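Local coordinates for protein KauB (Pseudomonas aeruginosa PAO1, PDB 6B4R) that probably oxidises a broad range of aldehydes, aminoaldehydes among them, to the corresponding acids, using a nicotinamide adenine dinucleotide, NAD(P)+, as electron acceptor, at residues Ala22-Glu27 / Val63-Asn68; Phe37-Pro42 / Ser196-Ile201; Arg46-Val51 / Thr106-Lys111; Thr86-Ala91 / Trp130-Ile135; Ala124-Arg129 / Gly461-Pro466. One frame throughout, in Å; residues are numbered along the deposited sequence.

Contact 1. Residues Ala22-Glu27 / Val63-Asn68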
# COMPACT_ATOMS: atom_id res chain seq x y z
N ALA A 22 -36.10 20.83 -6.80
CA ALA A 22 -35.03 19.92 -7.15
C ALA A 22 -33.90 20.70 -7.82
O ALA A 22 -34.10 21.82 -8.28
CB ALA A 22 -35.54 18.83 -8.08
N PHE A 23 -32.71 20.10 -7.87
CA PHE A 23 -31.57 20.74 -8.50
C PHE A 23 -30.99 19.82 -9.57
O PHE A 23 -30.27 18.87 -9.26
CB PHE A 23 -30.50 21.07 -7.46
CG PHE A 23 -29.42 22.00 -7.97
CD1 PHE A 23 -29.56 23.37 -7.84
CD2 PHE A 23 -28.27 21.49 -8.56
CE1 PHE A 23 -28.57 24.23 -8.30
CE2 PHE A 23 -27.28 22.34 -9.01
CZ PHE A 23 -27.43 23.71 -8.89
N VAL A 24 -31.33 20.09 -10.82
CA VAL A 24 -30.87 19.27 -11.93
C VAL A 24 -30.15 20.11 -12.98
O VAL A 24 -30.65 21.14 -13.42
CB VAL A 24 -32.03 18.52 -12.60
CG1 VAL A 24 -31.52 17.61 -13.71
CG2 VAL A 24 -32.80 17.71 -11.57
N ASN A 25 -28.96 19.65 -13.38
CA ASN A 25 -28.17 20.32 -14.41
C ASN A 25 -27.86 21.77 -14.08
O ASN A 25 -28.03 22.66 -14.91
CB ASN A 25 -28.86 20.22 -15.78
CG ASN A 25 -27.90 20.44 -16.94
OD1 ASN A 25 -26.69 20.33 -16.79
ND2 ASN A 25 -28.45 20.77 -18.10
N GLY A 26 -27.43 22.01 -12.84
CA GLY A 26 -26.99 23.33 -12.42
C GLY A 26 -28.10 24.33 -12.14
O GLY A 26 -27.82 25.49 -11.84
N GLU A 27 -29.35 23.89 -12.24
CA GLU A 27 -30.49 24.79 -12.05
C GLU A 27 -31.55 24.20 -11.12
O GLU A 27 -31.73 22.99 -11.05
CB GLU A 27 -31.15 25.11 -13.40
CG GLU A 27 -30.19 25.55 -14.50
CD GLU A 27 -29.54 26.89 -14.22
OE1 GLU A 27 -28.48 27.17 -14.82
OE2 GLU A 27 -30.09 27.67 -13.42
N VAL A 63 -30.63 11.25 -14.71
CA VAL A 63 -29.64 10.27 -15.14
C VAL A 63 -29.03 10.65 -16.49
O VAL A 63 -27.81 10.60 -16.66
CB VAL A 63 -30.23 8.85 -15.21
CG1 VAL A 63 -29.28 7.90 -15.93
CG2 VAL A 63 -30.54 8.34 -13.81
N LYS A 64 -29.88 11.04 -17.44
CA LYS A 64 -29.41 11.49 -18.75
C LYS A 64 -28.46 12.67 -18.61
O LYS A 64 -27.40 12.71 -19.24
CB LYS A 64 -30.60 11.88 -19.64
CG LYS A 64 -31.42 10.70 -20.13
CD LYS A 64 -32.57 11.16 -21.02
CE LYS A 64 -33.40 9.98 -21.51
NZ LYS A 64 -34.57 10.40 -22.32
N VAL A 65 -28.83 13.62 -17.76
CA VAL A 65 -27.99 14.78 -17.47
C VAL A 65 -26.67 14.35 -16.82
O VAL A 65 -25.59 14.79 -17.24
CB VAL A 65 -28.73 15.77 -16.55
CG1 VAL A 65 -27.76 16.79 -15.99
CG2 VAL A 65 -29.86 16.45 -17.31
N ALA A 66 -26.75 13.50 -15.81
CA ALA A 66 -25.57 12.99 -15.12
C ALA A 66 -24.65 12.24 -16.08
O ALA A 66 -23.43 12.39 -16.03
CB ALA A 66 -25.96 12.11 -13.95
N ARG A 67 -25.24 11.41 -16.94
CA ARG A 67 -24.49 10.65 -17.93
C ARG A 67 -23.73 11.56 -18.89
O ARG A 67 -22.54 11.35 -19.13
CB ARG A 67 -25.43 9.73 -18.71
CG ARG A 67 -24.76 8.97 -19.86
CD ARG A 67 -23.65 8.06 -19.36
NE ARG A 67 -24.13 7.05 -18.43
CZ ARG A 67 -23.34 6.26 -17.71
NH1 ARG A 67 -22.03 6.35 -17.82
NH2 ARG A 67 -23.87 5.37 -16.88
N ASN A 68 -24.42 12.56 -19.42
CA ASN A 68 -23.83 13.48 -20.38
C ASN A 68 -22.69 14.30 -19.77
O ASN A 68 -21.69 14.55 -20.44
CB ASN A 68 -24.89 14.42 -20.95
CG ASN A 68 -25.93 13.68 -21.77
OD1 ASN A 68 -25.66 12.62 -22.33
ND2 ASN A 68 -27.13 14.25 -21.85
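Val-24 and Asn-25 meet Val-65 in a small surface contact of van der Waals packing, where the tip of an N-terminal hairpin lies against one flank of helix 56-72. Val-65 is the one helix residue of 63-68 that takes part, and its two methyls divide the work. CG1 packs on Asn-25 with 3.6 Å to CB and passes along the start of the amide, 3.8 Å from CG of that residue; CG2 reaches Val-24 CG1 at 4.1 Å. The valine crosses both hairpin side chains at a slant. Strands 22-24 and 27-29 form a beta hairpin with a two-residue loop, a type I' turn from Val-24 to Glu-27 in which both Asn-25 and Gly-26 have positive phi. Backbone bonds tie Val-24 to Glu-27 in both directions, with Val-24 N to Glu-27 O at 2.9 Å. The anti setting of Asn-25 CG to the backbone N (chi1 -160°) lays CG and OD1 beside Val-65 CG1, while the backbone N donates to Asn-218 OD1. Strand 217-219 thus lies next to both partners, since Asn-218 also touches Val-24 and Val-65. Behind the turn, Phe-23 packs on helix 198-210.

Contact 2. Residues Phe37-Pro42 / Ser196-Ile201. With K (potassium ion), chain G.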
# COMPACT_ATOMS: atom_id res chain seq x y z
N PHE A 37 -44.62 18.08 -1.74
CA PHE A 37 -45.09 17.64 -0.43
C PHE A 37 -44.75 18.68 0.63
O PHE A 37 -43.83 19.47 0.45
CB PHE A 37 -44.54 16.25 -0.06
CG PHE A 37 -43.04 16.20 0.03
CD1 PHE A 37 -42.27 15.90 -1.09
CD2 PHE A 37 -42.40 16.42 1.24
CE1 PHE A 37 -40.89 15.83 -1.00
CE2 PHE A 37 -41.02 16.36 1.33
CZ PHE A 37 -40.27 16.07 0.21
N ASP A 38 -45.50 18.69 1.72
CA ASP A 38 -45.29 19.67 2.78
C ASP A 38 -44.18 19.25 3.73
O ASP A 38 -44.29 18.23 4.42
CB ASP A 38 -46.58 19.93 3.56
CG ASP A 38 -47.65 20.57 2.70
OD1 ASP A 38 -47.31 21.22 1.69
OD2 ASP A 38 -48.85 20.43 3.04
N CYS A 39 -43.10 20.03 3.76
CA CYS A 39 -42.01 19.79 4.68
C CYS A 39 -42.34 20.41 6.03
O CYS A 39 -42.39 21.63 6.17
CB CYS A 39 -40.71 20.39 4.13
SG CYS A 39 -39.22 19.93 5.03
N LEU A 40 -42.59 19.57 7.03
CA LEU A 40 -42.96 20.05 8.36
C LEU A 40 -41.82 19.87 9.36
O LEU A 40 -40.91 19.08 9.14
CB LEU A 40 -44.22 19.35 8.86
CG LEU A 40 -45.45 19.44 7.94
CD1 LEU A 40 -46.66 18.82 8.62
CD2 LEU A 40 -45.73 20.88 7.55
N SER A 41 -41.89 20.60 10.47
CA SER A 41 -40.83 20.57 11.47
C SER A 41 -41.28 19.84 12.73
O SER A 41 -42.36 20.10 13.25
CB SER A 41 -40.40 21.99 11.83
OG SER A 41 -39.46 21.97 12.89
N PRO A 42 -40.44 18.92 13.23
CA PRO A 42 -40.75 18.23 14.48
C PRO A 42 -40.50 19.11 15.71
O PRO A 42 -40.78 18.69 16.83
CB PRO A 42 -39.78 17.05 14.47
CG PRO A 42 -38.63 17.53 13.67
CD PRO A 42 -39.20 18.43 12.62
N SER A 196 -36.20 14.85 5.45
CA SER A 196 -35.18 15.89 5.60
C SER A 196 -34.47 16.22 4.28
O SER A 196 -33.32 15.84 4.09
CB SER A 196 -34.15 15.47 6.64
OG SER A 196 -33.53 14.25 6.27
N PRO A 197 -35.14 16.95 3.38
CA PRO A 197 -34.56 17.23 2.07
C PRO A 197 -33.82 18.57 1.96
O PRO A 197 -33.05 18.76 1.03
CB PRO A 197 -35.79 17.25 1.16
CG PRO A 197 -36.87 17.80 2.04
CD PRO A 197 -36.55 17.36 3.46
N LEU A 198 -34.05 19.48 2.91
CA LEU A 198 -33.63 20.87 2.78
C LEU A 198 -32.12 21.11 2.58
O LEU A 198 -31.72 21.87 1.70
CB LEU A 198 -34.16 21.71 3.94
CG LEU A 198 -35.68 21.65 4.15
CD1 LEU A 198 -36.13 22.59 5.26
CD2 LEU A 198 -36.43 21.93 2.85
N THR A 199 -31.28 20.48 3.40
CA THR A 199 -29.83 20.71 3.33
C THR A 199 -29.21 20.19 2.04
O THR A 199 -28.25 20.77 1.52
CB THR A 199 -29.08 20.11 4.54
OG1 THR A 199 -29.44 18.73 4.71
CG2 THR A 199 -29.40 20.88 5.81
N ALA A 200 -29.75 19.09 1.51
CA ALA A 200 -29.26 18.53 0.26
C ALA A 200 -29.60 19.46 -0.90
O ALA A 200 -28.78 19.67 -1.79
CB ALA A 200 -29.87 17.15 0.03
N ILE A 201 -30.81 20.01 -0.86
CA ILE A 201 -31.25 20.96 -1.87
C ILE A 201 -30.36 22.20 -1.86
O ILE A 201 -30.03 22.75 -2.92
CB ILE A 201 -32.72 21.38 -1.62
CG1 ILE A 201 -33.65 20.18 -1.85
CG2 ILE A 201 -33.11 22.54 -2.51
CD1 ILE A 201 -35.10 20.48 -1.52
K K G . -39.07 17.50 7.91
O HOH W 1 -40.19 16.64 5.40
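The monovalent-cation site of this aldehyde dehydrogenase is bordered on one side by Cys-39 and its neighbours Pro-197 and Leu-198, which join strand 36-40 to the beginning of helix 198-210. Cys-39 is the centre of the contact. Its sulfur lies anti to the backbone N (chi1 -170°), a setting that carries it across to the other segment, where SG meets Pro-197 CD at 4.0 Å. The same atom faces the fork of Leu-198: SG is 4.0 Å from CG of that leucine and 4.1 Å from both CD1 and CD2, so the branch point rather than one methyl does the touching. Two residues back along the strand, Phe-37 comes off the same face and extends its ring to the proline, with CZ 4.2 Å from Pro-197 CG. Tyr-223 meets this ring as well, their planes inclined at about 50°. The four touching residues are buried, and the packing between the two segments is apolar.

Next to this patch the strand turns polar through its backbone. Leu-40 O binds the potassium ion at 2.7 Å, and water 1 adds a ligand 2.9 Å from the ion. Lys-195 O, two residues before Pro-197, and O and OD1 of Asp-108 on helix 98-109 complete the shell. Cys-39 SG lies 3.8 Å from the potassium and is not one of its ligands. A cation held largely by main-chain carbonyls and one aspartate, with hydrophobic residues packed beside it, is consistent with the intrasubunit monovalent-cation site known in aldehyde dehydrogenases.

Contact 3. Residues Arg46-Val51 / Thr106-Lys111. With K (potassium ion), chain G.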
# COMPACT_ATOMS: atom_id res chain seq x y z
N ARG A 46 -44.56 23.20 12.75
CA ARG A 46 -44.69 24.31 11.81
C ARG A 46 -44.42 23.90 10.37
O ARG A 46 -43.71 22.93 10.10
CB ARG A 46 -43.75 25.45 12.20
CG ARG A 46 -42.30 25.18 11.85
CD ARG A 46 -41.41 26.37 12.18
NE ARG A 46 -41.28 26.57 13.62
CZ ARG A 46 -40.51 27.50 14.18
NH1 ARG A 46 -39.81 28.32 13.41
NH2 ARG A 46 -40.45 27.62 15.50
N PHE A 47 -45.00 24.64 9.43
CA PHE A 47 -44.73 24.45 8.02
C PHE A 47 -43.41 25.10 7.65
O PHE A 47 -43.11 26.21 8.10
CB PHE A 47 -45.86 25.06 7.18
CG PHE A 47 -45.58 25.09 5.71
CD1 PHE A 47 -45.77 23.96 4.93
CD2 PHE A 47 -45.15 26.25 5.10
CE1 PHE A 47 -45.52 23.98 3.57
CE2 PHE A 47 -44.89 26.29 3.74
CZ PHE A 47 -45.08 25.15 2.98
N LEU A 48 -42.60 24.41 6.85
CA LEU A 48 -41.29 24.93 6.46
C LEU A 48 -41.27 25.39 5.00
O LEU A 48 -40.97 26.55 4.71
CB LEU A 48 -40.20 23.89 6.72
CG LEU A 48 -39.99 23.44 8.16
CD1 LEU A 48 -39.01 22.28 8.22
CD2 LEU A 48 -39.50 24.60 9.03
N ALA A 49 -41.58 24.47 4.09
CA ALA A 49 -41.59 24.77 2.67
C ALA A 49 -42.29 23.67 1.87
O ALA A 49 -42.47 22.56 2.36
CB ALA A 49 -40.16 24.96 2.15
N LYS A 50 -42.67 23.99 0.64
CA LYS A 50 -43.18 22.98 -0.27
C LYS A 50 -42.02 22.41 -1.08
O LYS A 50 -41.40 23.11 -1.88
CB LYS A 50 -44.25 23.56 -1.20
CG LYS A 50 -45.59 23.77 -0.53
CD LYS A 50 -46.68 24.05 -1.56
CE LYS A 50 -48.02 24.28 -0.89
NZ LYS A 50 -48.46 23.10 -0.09
N VAL A 51 -41.72 21.14 -0.84
CA VAL A 51 -40.59 20.50 -1.48
C VAL A 51 -41.04 19.65 -2.66
O VAL A 51 -42.04 18.93 -2.57
CB VAL A 51 -39.80 19.63 -0.48
CG1 VAL A 51 -38.55 19.06 -1.13
CG2 VAL A 51 -39.43 20.45 0.74
N THR A 106 -31.74 21.46 11.89
CA THR A 106 -32.54 21.46 13.11
C THR A 106 -34.04 21.58 12.84
O THR A 106 -34.85 20.84 13.41
CB THR A 106 -32.10 22.61 14.04
OG1 THR A 106 -30.80 22.32 14.55
CG2 THR A 106 -33.08 22.78 15.19
N LEU A 107 -34.42 22.53 11.99
CA LEU A 107 -35.82 22.72 11.63
C LEU A 107 -36.37 21.49 10.90
O LEU A 107 -37.51 21.10 11.11
CB LEU A 107 -35.99 23.97 10.77
CG LEU A 107 -35.73 25.31 11.46
CD1 LEU A 107 -35.89 26.47 10.49
CD2 LEU A 107 -36.66 25.47 12.65
N ASP A 108 -35.54 20.89 10.05
CA ASP A 108 -35.97 19.76 9.23
C ASP A 108 -36.26 18.50 10.05
O ASP A 108 -37.37 17.97 10.00
CB ASP A 108 -34.93 19.46 8.16
CG ASP A 108 -35.55 19.05 6.84
OD1 ASP A 108 -36.73 18.66 6.83
OD2 ASP A 108 -34.84 19.12 5.81
N MET A 109 -35.27 18.01 10.79
CA MET A 109 -35.40 16.71 11.45
C MET A 109 -35.31 16.74 12.98
O MET A 109 -35.45 15.70 13.62
CB MET A 109 -34.43 15.69 10.84
CG MET A 109 -33.00 16.19 10.67
SD MET A 109 -32.12 16.28 12.23
CE MET A 109 -32.24 14.58 12.79
N GLY A 110 -35.08 17.91 13.56
CA GLY A 110 -35.27 18.10 14.98
C GLY A 110 -34.10 17.99 15.94
O GLY A 110 -34.28 18.12 17.15
N LYS A 111 -32.90 17.75 15.42
CA LYS A 111 -31.72 17.64 16.29
C LYS A 111 -31.33 19.01 16.84
O LYS A 111 -31.61 20.03 16.20
CB LYS A 111 -30.55 16.99 15.55
CG LYS A 111 -29.89 17.87 14.51
CD LYS A 111 -28.61 17.24 14.00
CE LYS A 111 -28.85 15.84 13.46
NZ LYS A 111 -27.61 15.21 12.94
K K G . -39.07 17.50 7.91
O HOH W 1 -40.19 16.64 5.40
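Leu-48 and Leu-107 form the tight part of this contact, where strand 47-52 lies over the last turn of helix 98-109. Leu-48 reaches over Leu-107 with both methyls, and each has its own place. CD2 rests on Leu-107 CB at 4.0 Å, while CD1 lies against the main chain of the helix, 3.5 Å from Leu-107 O and 4.1 Å from Asp-108 CA. Leu-107 O also accepts a hydrogen bond from the hydroxyl of Ser-41. Further inward, Leu-48 and Val-51 continue the packing onto Leu-198.

The other margin is looser. Arg-46, partly exposed, comes no nearer than 4.3 Å from NH1 to Leu-107 CD2, and its guanidinium is turned to Asp-44, with which NH2 forms a salt bridge. The arginine therefore flanks the leucine pair without bonding to the helix.

On the buried side the helix end grips potassium. Asp-108 holds the ion twice, through O at 2.7 Å and through its own OD1 at 2.8 Å. A chi1 of -142° swings the carboxylate round to the metal its own carbonyl already binds. The second oxygen, OD2, accepts from Leu-198 N, which helps fix the rotation of the carboxylate. Leu-40 O, Lys-195 O and water 1 are the remaining ligands. Gly-110, with phi 96°, then leads the chain out of the helix, and Thr-106 OG1 closes the corner with a bond to Lys-111 O. The arrangement is that of a helix C-terminus meeting a two-stranded antiparallel sheet over a shared cation site.

Contact 4. Residues Thr86-Ala91 / Trp130-Ile135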
# COMPACT_ATOMS: atom_id res chain seq x y z
N THR A 86 -11.18 22.16 -6.18
CA THR A 86 -12.58 22.51 -6.31
C THR A 86 -13.39 22.05 -5.09
O THR A 86 -14.22 22.79 -4.58
CB THR A 86 -13.20 21.91 -7.59
OG1 THR A 86 -12.43 22.32 -8.73
CG2 THR A 86 -14.64 22.37 -7.76
N MET A 87 -13.12 20.84 -4.64
CA MET A 87 -13.87 20.27 -3.52
C MET A 87 -13.49 20.92 -2.19
O MET A 87 -14.28 20.91 -1.25
CB MET A 87 -13.67 18.76 -3.45
CG MET A 87 -14.27 18.01 -4.62
SD MET A 87 -14.43 16.25 -4.28
CE MET A 87 -15.60 16.28 -2.92
N ILE A 88 -12.29 21.47 -2.12
CA ILE A 88 -11.89 22.21 -0.93
C ILE A 88 -12.69 23.51 -0.84
O ILE A 88 -13.16 23.89 0.23
CB ILE A 88 -10.37 22.50 -0.91
CG1 ILE A 88 -9.60 21.19 -0.70
CG2 ILE A 88 -10.02 23.48 0.19
CD1 ILE A 88 -8.09 21.36 -0.68
N ARG A 89 -12.88 24.16 -1.99
CA ARG A 89 -13.73 25.35 -2.04
C ARG A 89 -15.17 24.98 -1.69
O ARG A 89 -15.88 25.76 -1.05
CB ARG A 89 -13.67 26.00 -3.42
CG ARG A 89 -12.34 26.70 -3.71
CD ARG A 89 -12.43 27.58 -4.95
NE ARG A 89 -12.70 26.81 -6.16
CZ ARG A 89 -11.76 26.32 -6.96
NH1 ARG A 89 -10.48 26.53 -6.69
NH2 ARG A 89 -12.11 25.63 -8.04
N PHE A 90 -15.59 23.79 -2.11
CA PHE A 90 -16.91 23.27 -1.76
C PHE A 90 -17.00 23.10 -0.25
O PHE A 90 -18.00 23.45 0.37
CB PHE A 90 -17.14 21.93 -2.46
CG PHE A 90 -18.54 21.40 -2.36
CD1 PHE A 90 -19.58 22.22 -1.95
CD2 PHE A 90 -18.82 20.08 -2.67
CE1 PHE A 90 -20.88 21.73 -1.85
CE2 PHE A 90 -20.11 19.59 -2.57
CZ PHE A 90 -21.14 20.42 -2.16
N ALA A 91 -15.93 22.57 0.35
CA ALA A 91 -15.87 22.38 1.79
C ALA A 91 -15.88 23.72 2.52
O ALA A 91 -16.54 23.87 3.55
CB ALA A 91 -14.64 21.57 2.17
N TRP A 130 -11.29 16.31 3.59
CA TRP A 130 -10.41 15.16 3.73
C TRP A 130 -10.36 14.33 2.45
O TRP A 130 -9.29 13.98 1.96
CB TRP A 130 -10.87 14.29 4.91
CG TRP A 130 -9.87 13.29 5.39
CD1 TRP A 130 -8.97 13.46 6.41
CD2 TRP A 130 -9.67 11.95 4.91
NE1 TRP A 130 -8.22 12.32 6.58
CE2 TRP A 130 -8.63 11.38 5.67
CE3 TRP A 130 -10.27 11.19 3.90
CZ2 TRP A 130 -8.18 10.08 5.46
CZ3 TRP A 130 -9.82 9.89 3.69
CH2 TRP A 130 -8.78 9.35 4.46
N SER A 131 -11.54 14.02 1.91
CA SER A 131 -11.64 13.24 0.68
C SER A 131 -10.99 13.97 -0.49
O SER A 131 -10.44 13.34 -1.40
CB SER A 131 -13.10 12.93 0.35
OG SER A 131 -13.73 12.23 1.41
N ALA A 132 -11.05 15.30 -0.47
CA ALA A 132 -10.42 16.12 -1.49
C ALA A 132 -8.90 16.04 -1.39
O ALA A 132 -8.20 15.86 -2.38
CB ALA A 132 -10.88 17.56 -1.37
N GLU A 133 -8.39 16.18 -0.16
CA GLU A 133 -6.95 16.14 0.09
C GLU A 133 -6.33 14.81 -0.29
O GLU A 133 -5.14 14.74 -0.61
CB GLU A 133 -6.68 16.41 1.57
CG GLU A 133 -7.07 17.80 2.05
CD GLU A 133 -7.04 17.92 3.56
OE1 GLU A 133 -6.89 16.87 4.24
OE2 GLU A 133 -7.16 19.05 4.08
N ALA A 134 -7.14 13.75 -0.26
CA ALA A 134 -6.63 12.39 -0.46
C ALA A 134 -6.55 11.98 -1.93
O ALA A 134 -5.93 10.96 -2.25
CB ALA A 134 -7.49 11.40 0.31
N ILE A 135 -7.16 12.77 -2.81
CA ILE A 135 -7.26 12.43 -4.23
C ILE A 135 -5.92 12.10 -4.89
O ILE A 135 -5.78 11.08 -5.57
CB ILE A 135 -7.95 13.55 -5.04
CG1 ILE A 135 -9.37 13.79 -4.53
CG2 ILE A 135 -7.97 13.21 -6.52
CD1 ILE A 135 -10.08 14.93 -5.22
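Helices 80-96 and 113-133 come closest at Met-87 and Ala-132, whose CA atoms are 5.8 Å apart, a short spacing that the small alanine permits. The methyl of Ala-132 is the common point of the contact. Met-87 CB lies 3.7 Å from Ala-132 CB, so the methionine touches with the root of its side chain and not with its sulfur. The rest of that chain runs on past the alanine, extended at chi2 and bent at chi3 (64°), to pack on Leu-182 and Ala-183 of helix 170-183. Ile-88 supplies the second wall through its longer branch, with CG1 3.9 Å from Ala-132 CB. With chi1 at -69° this branch leans to the alanine, while CG2 stands anti to the backbone N.

Other faces of the two segments serve other neighbours. Phe-90 fits against Leu-206, Ala-207 and Ala-210 of helix 198-210, and Ser-131 OG is bonded back to Ser-127 O one turn earlier in its own helix. Both segments meet a neighbouring subunit: Ile-88 packs on an acidic side chain of it, Glu-133 OE1 is salt-bridged to basic side-chain atoms of that other chain, and the Trp-130 indole takes part in a cation-pi contact with a basic side chain there. Polar groups thus find partners in their own helix, on helix 198-210 (Arg-89 NE to Ala-210 O) or in the neighbouring subunit, whereas the meeting of 86-91 with 130-135 depends on close fit between aliphatic carbons, a contact made by shape and burial, with no directional bond between the two segments.

Contact 5. Residues Ala124-Arg129 / Gly461-Pro466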
# COMPACT_ATOMS: atom_id res chain seq x y z
N ALA A 124 -19.14 17.42 8.29
CA ALA A 124 -19.48 17.27 6.88
C ALA A 124 -18.50 18.03 6.00
O ALA A 124 -18.07 17.54 4.96
CB ALA A 124 -20.91 17.73 6.63
N ALA A 125 -18.15 19.24 6.42
CA ALA A 125 -17.16 20.04 5.71
C ALA A 125 -15.79 19.35 5.74
O ALA A 125 -15.09 19.29 4.73
CB ALA A 125 -17.07 21.43 6.31
N ASN A 126 -15.42 18.82 6.90
CA ASN A 126 -14.14 18.13 7.04
C ASN A 126 -14.10 16.83 6.22
O ASN A 126 -13.04 16.45 5.72
CB ASN A 126 -13.84 17.84 8.51
CG ASN A 126 -12.55 17.06 8.69
OD1 ASN A 126 -11.46 17.60 8.51
ND2 ASN A 126 -12.67 15.79 9.07
N SER A 127 -15.24 16.18 6.09
CA SER A 127 -15.34 14.95 5.31
C SER A 127 -15.10 15.21 3.83
O SER A 127 -14.45 14.42 3.14
CB SER A 127 -16.71 14.29 5.51
OG SER A 127 -16.82 13.13 4.71
N LEU A 128 -15.65 16.32 3.33
CA LEU A 128 -15.42 16.72 1.95
C LEU A 128 -13.97 17.14 1.76
O LEU A 128 -13.32 16.75 0.78
CB LEU A 128 -16.34 17.88 1.56
CG LEU A 128 -17.85 17.62 1.48
CD1 LEU A 128 -18.57 18.86 0.98
CD2 LEU A 128 -18.14 16.43 0.58
N ARG A 129 -13.46 17.92 2.70
CA ARG A 129 -12.09 18.41 2.65
C ARG A 129 -11.08 17.26 2.68
O ARG A 129 -10.14 17.24 1.88
CB ARG A 129 -11.82 19.39 3.80
CG ARG A 129 -10.41 19.97 3.79
CD ARG A 129 -10.20 20.96 4.93
NE ARG A 129 -10.86 22.23 4.68
CZ ARG A 129 -11.99 22.62 5.28
NH1 ARG A 129 -12.58 21.83 6.17
NH2 ARG A 129 -12.52 23.79 4.98
N GLY A 461 -13.05 7.22 16.15
CA GLY A 461 -12.64 7.19 14.75
C GLY A 461 -13.00 8.45 13.99
O GLY A 461 -14.14 8.91 14.03
N ASP A 462 -12.02 9.02 13.29
CA ASP A 462 -12.25 10.19 12.45
C ASP A 462 -12.40 9.77 10.99
O ASP A 462 -12.90 8.69 10.69
CB ASP A 462 -11.13 11.22 12.62
CG ASP A 462 -9.74 10.59 12.57
OD1 ASP A 462 -9.55 9.60 11.83
OD2 ASP A 462 -8.84 11.10 13.27
N MET A 463 -11.95 10.63 10.07
CA MET A 463 -12.04 10.33 8.65
C MET A 463 -11.06 9.25 8.21
O MET A 463 -11.14 8.76 7.08
CB MET A 463 -11.85 11.59 7.80
CG MET A 463 -13.12 12.41 7.58
SD MET A 463 -14.41 11.51 6.70
CE MET A 463 -13.54 10.98 5.23
N THR A 464 -10.13 8.89 9.08
CA THR A 464 -9.16 7.84 8.76
C THR A 464 -9.70 6.44 9.06
O THR A 464 -9.08 5.43 8.71
CB THR A 464 -7.83 8.03 9.51
OG1 THR A 464 -8.03 7.81 10.91
CG2 THR A 464 -7.28 9.43 9.29
N ALA A 465 -10.86 6.38 9.71
CA ALA A 465 -11.45 5.10 10.11
C ALA A 465 -12.59 4.67 9.18
O ALA A 465 -13.60 5.36 9.08
CB ALA A 465 -11.95 5.17 11.54
N PRO A 466 -12.42 3.53 8.50
CA PRO A 466 -13.49 2.97 7.67
C PRO A 466 -14.73 2.67 8.51
O PRO A 466 -14.61 2.24 9.66
CB PRO A 466 -12.87 1.68 7.12
CG PRO A 466 -11.74 1.36 8.04
CD PRO A 466 -11.21 2.68 8.49
O HOH W 2 -11.36 13.68 10.31
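Van der Waals packing comes first, and Met-463 carries it, wedged against Asn-126 and Ser-127 of helix 113-133. Its chain is folded at chi2 (-62°) and chi3 (-54°), which lays CG and SD along the helix surface. CG lies 3.7 Å from Asn-126 ND2, the two side chains sliding past each other in opposite directions. SD approaches Ser-127 OG at 3.5 Å, and CE lies 4.0 Å from the same hydroxyl oxygen. Trp-130 and Ser-131 also pack on Met-463, and Trp-176, a residue of the ligand pocket, touches Ser-127 from helix 170-183.

Water-mediated bonding is the second kind. Water 2 accepts from Asn-126 ND2 at 2.8 Å and from Met-463 N at 3.1 Å, bridging helix and loop.

Bonds inside the loop fix its shape. Asp-462 OD1 takes both the hydroxyl and the backbone N of Thr-464; the N, at 2.9 Å from OD1, makes an Asx turn and approaches 31° out of the carboxylate plane. A type I turn from Asp-462 to Ala-465 overlaps it.

Across the subunit boundary, Thr-464 O accepts a hydrogen bond from an aromatic side chain of a neighbouring subunit.

The Met-463 side chain is about 9 Å from the bound ether fragment, near its pocket. With the loop held by its own bonds and by those to Lys-479 and Ser-480, the helix meets it through a polarisable thioether and one shared water.

How the contacts relate
Contact 1 is the surface member of the set, a hairpin tip on a helix; contacts 2, 4 and 5 are buried and contact 3 partly so. Contacts 2 and 3 share one two-stranded sheet, the potassium ion and water 1, and their centres are only 5 Å apart. The Asp-38 to Lys-50 salt bridge also ties them together. Contacts 4 and 5 share helix 113-133, with Trp-130 of the one against Met-463 of the other, and both extend to neighbouring subunits. Side-chain packing across the segments is aliphatic in contact 4 and mixes valine with asparagine in contact 1, metal ligation accompanies it in contacts 2 and 3, and contact 5 combines thioether packing with a bridging water nearer the ligand pocket.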